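Local coordinates for endo-xylogalacturonan hydrolase A (Aspergillus tubingensis, PDB 4C2L), which hydrolyses internal linkages of xylogalacturonan, the xylose-substituted galacturonan of the hairy regions of pectin, and needs that xylose substitution for activity, at residues S54-S60 / G76-A81; N153-N159 / M175-K180. All coordinates share one frame; numbering follows the deposited sequence.

Contact 1: residues S54-S60 / G76-A81; sequences STYYLNS and GLLKFA
Three groups converge on Lys79 O: the amide of Leu58, a bridging water and, more loosely, the CA-H of Tyr57. Leu58 N donates to Lys79 O over 2.9 Å from well above the carbonyl plane. The water gives its second proton to Asn59 OD1 at 2.8 Å, tying that side chain to the neighbouring strand, while Asn59 ND2 is bonded to Ser27 O. The same OD1 also rests on the methyl of Ala81 (OD1 to CB 3.4 Å). The rest of the ladder is regular parallel pairing, the segments alternating as donor and acceptor from Leu77 N–Ser54 O to Ala81 N–Leu58 O.

On one face Leu58 carries the packing. With its CG beside the backbone N (chi1 -76°), CD2 lies over the Phe80 ring, displaced toward the rim, and comes within 3.6 Å of Phe80 CZ in a CH-pi contact. Its other methyl, CD1, reaches Leu78 CB at 4.1 Å, and Tyr56 CB meets Leu78 CD2 toward the start of the strands. Helix 32-42 touches Leu58 through Val32 and Ile35. On the other face Thr55 and Leu77 run side by side, CG2 to CD2 3.9 Å.

The chemistry is thus two-sided: a buried apolar row of Tyr56, Leu58, Leu78 and Phe80 inside the first coils of the beta-helix, and a partly exposed row of Thr55, Tyr57, Leu77 and Lys79 outside.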
ATOM      1  N   SER A  54      -1.885  28.021   5.974  1.00 17.92           N
ATOM      2  CA  SER A  54      -3.216  28.081   5.338  1.00 17.41           C
ATOM      3  C   SER A  54      -4.034  26.812   5.606  1.00 17.26           C
ATOM      4  O   SER A  54      -3.472  25.762   5.942  1.00 17.19           O
ATOM      5  CB  SER A  54      -3.106  28.364   3.835  1.00 16.96           C
ATOM      6  OG  SER A  54      -2.501  27.281   3.137  1.00 16.59           O
ATOM      7  N   THR A  55      -5.357  26.919   5.490  1.00 16.72           N
ATOM      8  CA  THR A  55      -6.240  25.747   5.512  1.00 16.38           C
ATOM      9  C   THR A  55      -7.220  25.869   4.345  1.00 15.91           C
ATOM     10  O   THR A  55      -7.923  26.884   4.209  1.00 15.79           O
ATOM     11  CB  THR A  55      -7.022  25.593   6.839  1.00 18.00           C
ATOM     12  OG1 THR A  55      -6.101  25.425   7.934  1.00 18.45           O
ATOM     13  CG2 THR A  55      -7.927  24.362   6.793  1.00 17.43           C
ATOM     14  N   TYR A  56      -7.241  24.845   3.507  1.00 13.90           N
ATOM     15  CA  TYR A  56      -8.185  24.776   2.394  1.00 13.61           C
ATOM     16  C   TYR A  56      -9.151  23.636   2.659  1.00 13.85           C
ATOM     17  O   TYR A  56      -8.754  22.597   3.189  1.00 13.88           O
ATOM     18  CB  TYR A  56      -7.446  24.529   1.081  1.00 13.26           C
ATOM     19  CG  TYR A  56      -6.649  25.729   0.607  1.00 13.42           C
ATOM     20  CD1 TYR A  56      -5.428  26.064   1.203  1.00 13.69           C
ATOM     21  CD2 TYR A  56      -7.122  26.527  -0.427  1.00 13.61           C
ATOM     22  CE1 TYR A  56      -4.702  27.165   0.771  1.00 13.89           C
ATOM     23  CE2 TYR A  56      -6.416  27.636  -0.862  1.00 13.73           C
ATOM     24  CZ  TYR A  56      -5.205  27.946  -0.263  1.00 13.87           C
ATOM     25  OH  TYR A  56      -4.502  29.037  -0.709  1.00 14.64           O
ATOM     26  N   TYR A  57     -10.418  23.843   2.297  1.00 13.00           N
ATOM     27  CA  TYR A  57     -11.480  22.888   2.557  1.00 13.27           C
ATOM     28  C   TYR A  57     -11.872  22.302   1.231  1.00 13.70           C
ATOM     29  O   TYR A  57     -12.308  23.019   0.340  1.00 13.58           O
ATOM     30  CB  TYR A  57     -12.684  23.576   3.232  1.00 14.27           C
ATOM     31  CG  TYR A  57     -12.274  24.106   4.570  1.00 15.22           C
ATOM     32  CD1 TYR A  57     -12.172  23.248   5.669  1.00 15.91           C
ATOM     33  CD2 TYR A  57     -11.924  25.447   4.726  1.00 15.68           C
ATOM     34  CE1 TYR A  57     -11.771  23.724   6.909  1.00 17.71           C
ATOM     35  CE2 TYR A  57     -11.504  25.938   5.960  1.00 17.46           C
ATOM     36  CZ  TYR A  57     -11.437  25.071   7.040  1.00 17.92           C
ATOM     37  OH  TYR A  57     -11.012  25.534   8.266  1.00 19.10           O
ATOM     38  N   LEU A  58     -11.666  20.999   1.086  1.00 12.54           N
ATOM     39  CA  LEU A  58     -11.902  20.355  -0.188  1.00 12.68           C
ATOM     40  C   LEU A  58     -13.141  19.500  -0.019  1.00 12.53           C
ATOM     41  O   LEU A  58     -13.101  18.462   0.635  1.00 12.89           O
ATOM     42  CB  LEU A  58     -10.687  19.500  -0.574  1.00 13.23           C
ATOM     43  CG  LEU A  58      -9.440  20.250  -1.095  1.00 14.77           C
ATOM     44  CD1 LEU A  58      -8.887  21.258  -0.123  1.00 15.93           C
ATOM     45  CD2 LEU A  58      -8.360  19.230  -1.421  1.00 14.66           C
ATOM     46  N   ASN A  59     -14.252  19.936  -0.592  1.00 11.92           N
ATOM     47  CA  ASN A  59     -15.526  19.268  -0.319  1.00 11.87           C
ATOM     48  C   ASN A  59     -16.023  18.422  -1.496  1.00 11.84           C
ATOM     49  O   ASN A  59     -17.196  17.995  -1.537  1.00 12.15           O
ATOM     50  CB  ASN A  59     -16.575  20.306   0.074  1.00 12.94           C
ATOM     51  CG  ASN A  59     -16.215  21.041   1.345  1.00 13.65           C
ATOM     52  OD1 ASN A  59     -15.346  20.603   2.102  1.00 14.18           O
ATOM     53  ND2 ASN A  59     -16.876  22.181   1.584  1.00 13.94           N
ATOM     54  N   SER A  60     -15.110  18.161  -2.426  1.00 11.68           N
ATOM     55  CA  SER A  60     -15.400  17.368  -3.614  1.00 11.52           C
ATOM     56  C   SER A  60     -14.104  16.796  -4.153  1.00 11.47           C
ATOM     57  O   SER A  60     -13.019  17.128  -3.642  1.00 10.96           O
ATOM     58  CB  SER A  60     -16.067  18.255  -4.665  1.00 12.30           C
ATOM     59  OG  SER A  60     -15.234  19.351  -4.997  1.00 13.06           O
ATOM     60  N   GLY A  76       0.386  24.121   3.579  1.00 15.15           N
ATOM     61  CA  GLY A  76      -0.687  24.232   4.551  1.00 13.97           C
ATOM     62  C   GLY A  76      -1.466  22.940   4.677  1.00 14.17           C
ATOM     63  O   GLY A  76      -0.979  21.857   4.319  1.00 14.08           O
ATOM     64  N   LEU A  77      -2.692  23.072   5.167  1.00 13.52           N
ATOM     65  CA  LEU A  77      -3.576  21.940   5.406  1.00 13.43           C
ATOM     66  C   LEU A  77      -4.629  21.879   4.304  1.00 13.81           C
ATOM     67  O   LEU A  77      -5.291  22.878   4.032  1.00 14.35           O
ATOM     68  CB  LEU A  77      -4.275  22.122   6.760  1.00 13.59           C
ATOM     69  CG  LEU A  77      -5.379  21.098   7.128  1.00 13.48           C
ATOM     70  CD1 LEU A  77      -4.833  19.664   7.083  1.00 13.52           C
ATOM     71  CD2 LEU A  77      -5.975  21.426   8.488  1.00 13.79           C
ATOM     72  N   LEU A  78      -4.740  20.729   3.640  1.00 13.40           N
ATOM     73  CA  LEU A  78      -5.850  20.484   2.714  1.00 13.30           C
ATOM     74  C   LEU A  78      -6.752  19.518   3.432  1.00 13.50           C
ATOM     75  O   LEU A  78      -6.380  18.357   3.646  1.00 12.95           O
ATOM     76  CB  LEU A  78      -5.363  19.844   1.402  1.00 14.34           C
ATOM     77  CG  LEU A  78      -4.231  20.538   0.633  1.00 15.28           C
ATOM     78  CD1 LEU A  78      -3.987  19.904  -0.729  1.00 15.20           C
ATOM     79  CD2 LEU A  78      -4.518  22.013   0.468  1.00 16.15           C
ATOM     80  N   LYS A  79      -7.924  19.997   3.843  1.00 12.74           N
ATOM     81  CA  LYS A  79      -8.798  19.184   4.648  1.00 13.23           C
ATOM     82  C   LYS A  79     -10.016  18.772   3.840  1.00 12.52           C
ATOM     83  O   LYS A  79     -10.833  19.619   3.477  1.00 11.69           O
ATOM     84  CB  LYS A  79      -9.231  19.930   5.909  1.00 15.06           C
ATOM     85  CG  LYS A  79     -10.126  19.048   6.776  1.00 17.76           C
ATOM     86  CD  LYS A  79     -10.384  19.646   8.132  1.00 21.26           C
ATOM     87  CE  LYS A  79     -11.042  18.621   9.039  1.00 23.73           C
ATOM     88  NZ  LYS A  79     -11.494  19.317  10.277  1.00 28.30           N
ATOM     89  N   PHE A  80     -10.119  17.474   3.553  1.00 11.53           N
ATOM     90  CA  PHE A  80     -11.313  16.952   2.870  1.00 12.05           C
ATOM     91  C   PHE A  80     -12.530  16.875   3.770  1.00 12.38           C
ATOM     92  O   PHE A  80     -12.418  16.602   4.964  1.00 12.94           O
ATOM     93  CB  PHE A  80     -11.038  15.567   2.296  1.00 11.93           C
ATOM     94  CG  PHE A  80     -10.312  15.607   1.004  1.00 11.88           C
ATOM     95  CD1 PHE A  80     -11.006  15.845  -0.187  1.00 12.05           C
ATOM     96  CD2 PHE A  80      -8.925  15.417   0.955  1.00 12.14           C
ATOM     97  CE1 PHE A  80     -10.326  15.888  -1.398  1.00 12.03           C
ATOM     98  CE2 PHE A  80      -8.253  15.462  -0.262  1.00 12.55           C
ATOM     99  CZ  PHE A  80      -8.952  15.692  -1.431  1.00 12.30           C
ATOM    100  N   ALA A  81     -13.705  17.118   3.184  1.00 12.18           N
ATOM    101  CA  ALA A  81     -14.967  16.879   3.878  1.00 12.44           C
ATOM    102  C   ALA A  81     -15.158  15.392   4.129  1.00 13.05           C
ATOM    103  O   ALA A  81     -14.781  14.577   3.293  1.00 13.05           O
ATOM    104  CB  ALA A  81     -16.121  17.392   3.039  1.00 12.50           C
TER
HETATM  105  O   HOH W   1     -13.558  20.320   4.235  1.00 15.72           O

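Contact 2: residues N153-N159 / M175-K180; sequences NPPNVFN and MDANSK
In the right-handed parallel beta-helix of family 28, the turn that follows strand 142-152 packs here against the end of strand 168-176 in the next coil, a strand that belongs to the first PbH1 repeat. Asn153 N continues the inter-coil bonding by donating to Asp176 O at 2.8 Å, in the carbonyl plane. Its side chain then stands in for a backbone carbonyl: OD1 accepts the amide of Asn178 at 3.0 Å, nearly straight (168° at the hydrogen). A water lies between the same OD1 and Asp176 OD1, which is also in a salt bridge with Arg150. A second water takes protons from Asn153 ND2 and Lys180 NZ and gives one to Asn178 O, 2.7 Å away.

Deeper in, the Phe158 ring is sandwiched. Pro154 CG sits over the centre of one face, 3.3 Å above the plane; against the other lie Met175 CB, 3.6 Å from Phe158 CE2, and Met175 CE. The bend at the end of the methionine (chi3 55°) turns this methyl back over the ring, giving a Met-aromatic contact with the sulfur more distant above the same face. The ring edge meets the backbone at Ala177 N.

Trp121 of helix 118-126 covers Asn153 and Ala177, strand 134-139 lies against Pro154 and Asn159 through Leu135 and Leu136, and Gln151 of strand 142-152 touches both Phe158 and Met175.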
ATOM      1  N   ASN A 153      -5.363  10.240   8.093  1.00 10.47           N
ATOM      2  CA  ASN A 153      -6.723   9.696   8.196  1.00 10.40           C
ATOM      3  C   ASN A 153      -7.480   9.572   6.865  1.00 10.36           C
ATOM      4  O   ASN A 153      -8.571  10.122   6.702  1.00 10.55           O
ATOM      5  CB  ASN A 153      -7.538  10.488   9.229  1.00 10.69           C
ATOM      6  CG  ASN A 153      -6.909  10.465  10.609  1.00 11.54           C
ATOM      7  OD1 ASN A 153      -6.154   9.539  10.940  1.00 11.82           O
ATOM      8  ND2 ASN A 153      -7.227  11.478  11.442  1.00 11.47           N
ATOM      9  N   PRO A 154      -6.914   8.825   5.908  1.00 10.27           N
ATOM     10  CA  PRO A 154      -7.664   8.546   4.673  1.00 10.42           C
ATOM     11  C   PRO A 154      -8.869   7.665   4.993  1.00 10.60           C
ATOM     12  O   PRO A 154      -8.794   6.821   5.887  1.00 10.58           O
ATOM     13  CB  PRO A 154      -6.665   7.737   3.846  1.00 10.44           C
ATOM     14  CG  PRO A 154      -5.826   7.032   4.876  1.00 10.05           C
ATOM     15  CD  PRO A 154      -5.641   8.091   5.951  1.00 10.55           C
ATOM     16  N   PRO A 155      -9.988   7.851   4.276  1.00 10.65           N
ATOM     17  CA  PRO A 155     -11.140   6.965   4.482  1.00 10.60           C
ATOM     18  C   PRO A 155     -10.787   5.499   4.181  1.00 10.33           C
ATOM     19  O   PRO A 155     -11.358   4.585   4.775  1.00 10.35           O
ATOM     20  CB  PRO A 155     -12.154   7.443   3.435  1.00 10.85           C
ATOM     21  CG  PRO A 155     -11.733   8.804   3.043  1.00 11.13           C
ATOM     22  CD  PRO A 155     -10.268   8.984   3.365  1.00 10.80           C
ATOM     23  N   ASN A 156      -9.829   5.286   3.289  1.00 10.70           N
ATOM     24  CA  ASN A 156      -9.542   3.937   2.762  1.00 10.73           C
ATOM     25  C   ASN A 156      -8.062   3.983   2.338  1.00 10.50           C
ATOM     26  O   ASN A 156      -7.214   4.406   3.118  1.00 10.19           O
ATOM     27  CB  ASN A 156     -10.509   3.696   1.577  1.00 11.81           C
ATOM     28  CG  ASN A 156     -10.757   2.208   1.222  1.00 13.21           C
ATOM     29  OD1 ASN A 156     -11.763   1.913   0.559  1.00 15.31           O
ATOM     30  ND2 ASN A 156      -9.850   1.311   1.560  1.00 12.81           N
ATOM     31  N   VAL A 157      -7.739   3.576   1.109  1.00  9.66           N
ATOM     32  CA  VAL A 157      -6.328   3.479   0.684  1.00  9.44           C
ATOM     33  C   VAL A 157      -5.692   4.873   0.644  1.00  9.21           C
ATOM     34  O   VAL A 157      -6.339   5.840   0.222  1.00  9.42           O
ATOM     35  CB  VAL A 157      -6.230   2.789  -0.702  1.00  9.31           C
ATOM     36  CG1 VAL A 157      -4.792   2.812  -1.244  1.00  9.62           C
ATOM     37  CG2 VAL A 157      -6.753   1.351  -0.577  1.00  9.87           C
ATOM     38  N   PHE A 158      -4.435   4.987   1.093  1.00  8.90           N
ATOM     39  CA  PHE A 158      -3.725   6.269   1.012  1.00  9.55           C
ATOM     40  C   PHE A 158      -3.366   6.572  -0.446  1.00  9.85           C
ATOM     41  O   PHE A 158      -3.752   7.608  -0.995  1.00 10.38           O
ATOM     42  CB  PHE A 158      -2.403   6.223   1.790  1.00  9.46           C
ATOM     43  CG  PHE A 158      -2.526   6.329   3.289  1.00  9.44           C
ATOM     44  CD1 PHE A 158      -2.699   5.188   4.084  1.00  9.70           C
ATOM     45  CD2 PHE A 158      -2.336   7.562   3.913  1.00  9.72           C
ATOM     46  CE1 PHE A 158      -2.737   5.283   5.480  1.00  9.72           C
ATOM     47  CE2 PHE A 158      -2.362   7.674   5.304  1.00  9.57           C
ATOM     48  CZ  PHE A 158      -2.574   6.541   6.094  1.00  9.78           C
ATOM     49  N   ASN A 159      -2.580   5.689  -1.063  1.00  9.78           N
ATOM     50  CA  ASN A 159      -2.026   5.950  -2.391  1.00 10.18           C
ATOM     51  C   ASN A 159      -2.200   4.730  -3.260  1.00 10.50           C
ATOM     52  O   ASN A 159      -1.948   3.603  -2.823  1.00 10.12           O
ATOM     53  CB  ASN A 159      -0.506   6.195  -2.300  1.00 10.34           C
ATOM     54  CG  ASN A 159      -0.166   7.361  -1.422  1.00 10.96           C
ATOM     55  OD1 ASN A 159      -0.386   8.502  -1.800  1.00 11.27           O
ATOM     56  ND2 ASN A 159       0.343   7.082  -0.224  1.00 10.85           N
ATOM     57  N   MET A 175       2.642   9.011   6.942  1.00 13.64           N
ATOM     58  CA  MET A 175       1.273   8.589   6.669  1.00 13.75           C
ATOM     59  C   MET A 175       0.701   7.953   7.911  1.00 13.57           C
ATOM     60  O   MET A 175       1.290   7.038   8.480  1.00 13.81           O
ATOM     61  CB  MET A 175       1.262   7.604   5.499  1.00 13.58           C
ATOM     62  CG  MET A 175       1.788   8.248   4.225  1.00 14.24           C
ATOM     63  SD  MET A 175       2.476   7.046   3.079  1.00 15.13           S
ATOM     64  CE  MET A 175       1.073   5.950   2.931  1.00 13.05           C
ATOM     65  N   ASP A 176      -0.438   8.464   8.369  1.00 13.36           N
ATOM     66  CA  ASP A 176      -1.004   7.930   9.596  1.00 13.79           C
ATOM     67  C   ASP A 176      -2.507   7.929   9.558  1.00 13.19           C
ATOM     68  O   ASP A 176      -3.125   8.898   9.120  1.00 13.17           O
ATOM     69  CB  ASP A 176      -0.492   8.718  10.824  1.00 15.50           C
ATOM     70  CG  ASP A 176      -0.663  10.227  10.664  1.00 17.94           C
ATOM     71  OD1 ASP A 176      -1.733  10.749  11.006  1.00 21.32           O
ATOM     72  OD2 ASP A 176       0.276  10.913  10.222  1.00 21.34           O
ATOM     73  N   ALA A 177      -3.079   6.823  10.009  1.00 12.37           N
ATOM     74  CA  ALA A 177      -4.520   6.679  10.176  1.00 12.85           C
ATOM     75  C   ALA A 177      -4.744   6.213  11.604  1.00 13.58           C
ATOM     76  O   ALA A 177      -4.274   5.130  11.972  1.00 13.72           O
ATOM     77  CB  ALA A 177      -5.061   5.654   9.184  1.00 12.94           C
ATOM     78  N   ASN A 178      -5.427   7.041  12.406  1.00 13.60           N
ATOM     79  CA  ASN A 178      -5.739   6.726  13.800  1.00 14.78           C
ATOM     80  C   ASN A 178      -7.190   7.036  14.092  1.00 14.53           C
ATOM     81  O   ASN A 178      -7.625   8.164  13.890  1.00 14.71           O
ATOM     82  CB  ASN A 178      -4.854   7.544  14.742  1.00 16.45           C
ATOM     83  CG  ASN A 178      -3.400   7.117  14.672  1.00 17.63           C
ATOM     84  OD1 ASN A 178      -2.601   7.752  13.980  1.00 20.61           O
ATOM     85  ND2 ASN A 178      -3.063   6.014  15.334  1.00 17.40           N
ATOM     86  N   SER A 179      -7.924   6.024  14.536  1.00 14.65           N
ATOM     87  CA  SER A 179      -9.332   6.181  14.871  1.00 14.63           C
ATOM     88  C   SER A 179      -9.501   6.755  16.270  1.00 15.85           C
ATOM     89  O   SER A 179      -8.791   6.382  17.188  1.00 16.37           O
ATOM     90  CB  SER A 179     -10.033   4.830  14.830  1.00 13.74           C
ATOM     91  OG  SER A 179     -11.399   4.998  15.185  1.00 13.79           O
ATOM     92  N   LYS A 180     -10.457   7.664  16.407  1.00 16.61           N
ATOM     93  CA  LYS A 180     -10.838   8.225  17.700  1.00 17.81           C
ATOM     94  C   LYS A 180     -11.858   7.350  18.437  1.00 18.16           C
ATOM     95  O   LYS A 180     -12.271   7.667  19.562  1.00 18.48           O
ATOM     96  CB  LYS A 180     -11.396   9.628  17.474  1.00 20.46           C
ATOM     97  CG  LYS A 180     -10.313  10.631  17.113  1.00 23.87           C
ATOM     98  CD  LYS A 180     -10.863  12.046  17.000  1.00 28.70           C
ATOM     99  CE  LYS A 180     -11.007  12.495  15.555  1.00 31.50           C
ATOM    100  NZ  LYS A 180      -9.704  12.555  14.814  1.00 35.26           N
TER
HETATM  101  O   HOH W   2      -3.816  10.027  12.366  1.00 18.89           O
HETATM  102  O   HOH W   3      -7.251  10.753  14.615  1.00 35.96           O

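Both contacts join successive coils of one beta-helix, and strand 77-80 leads through strands 112-114 and 142-152 to strand 168-176. Their centres are 15 Å apart, with nearest atoms about 7 Å apart and no touch. Contact 1 lies near the N-terminal end, partly buried and distant from the annotated sites, and relies on a regular backbone ladder between two strands. Contact 2 is more deeply buried and closer to the middle of the chain. There a turn meets a strand end, so an asparagine side chain and waters supply much of the bonding. The side chain of its Phe158 lies about 8 Å from that of Asp210, the probable proton donor.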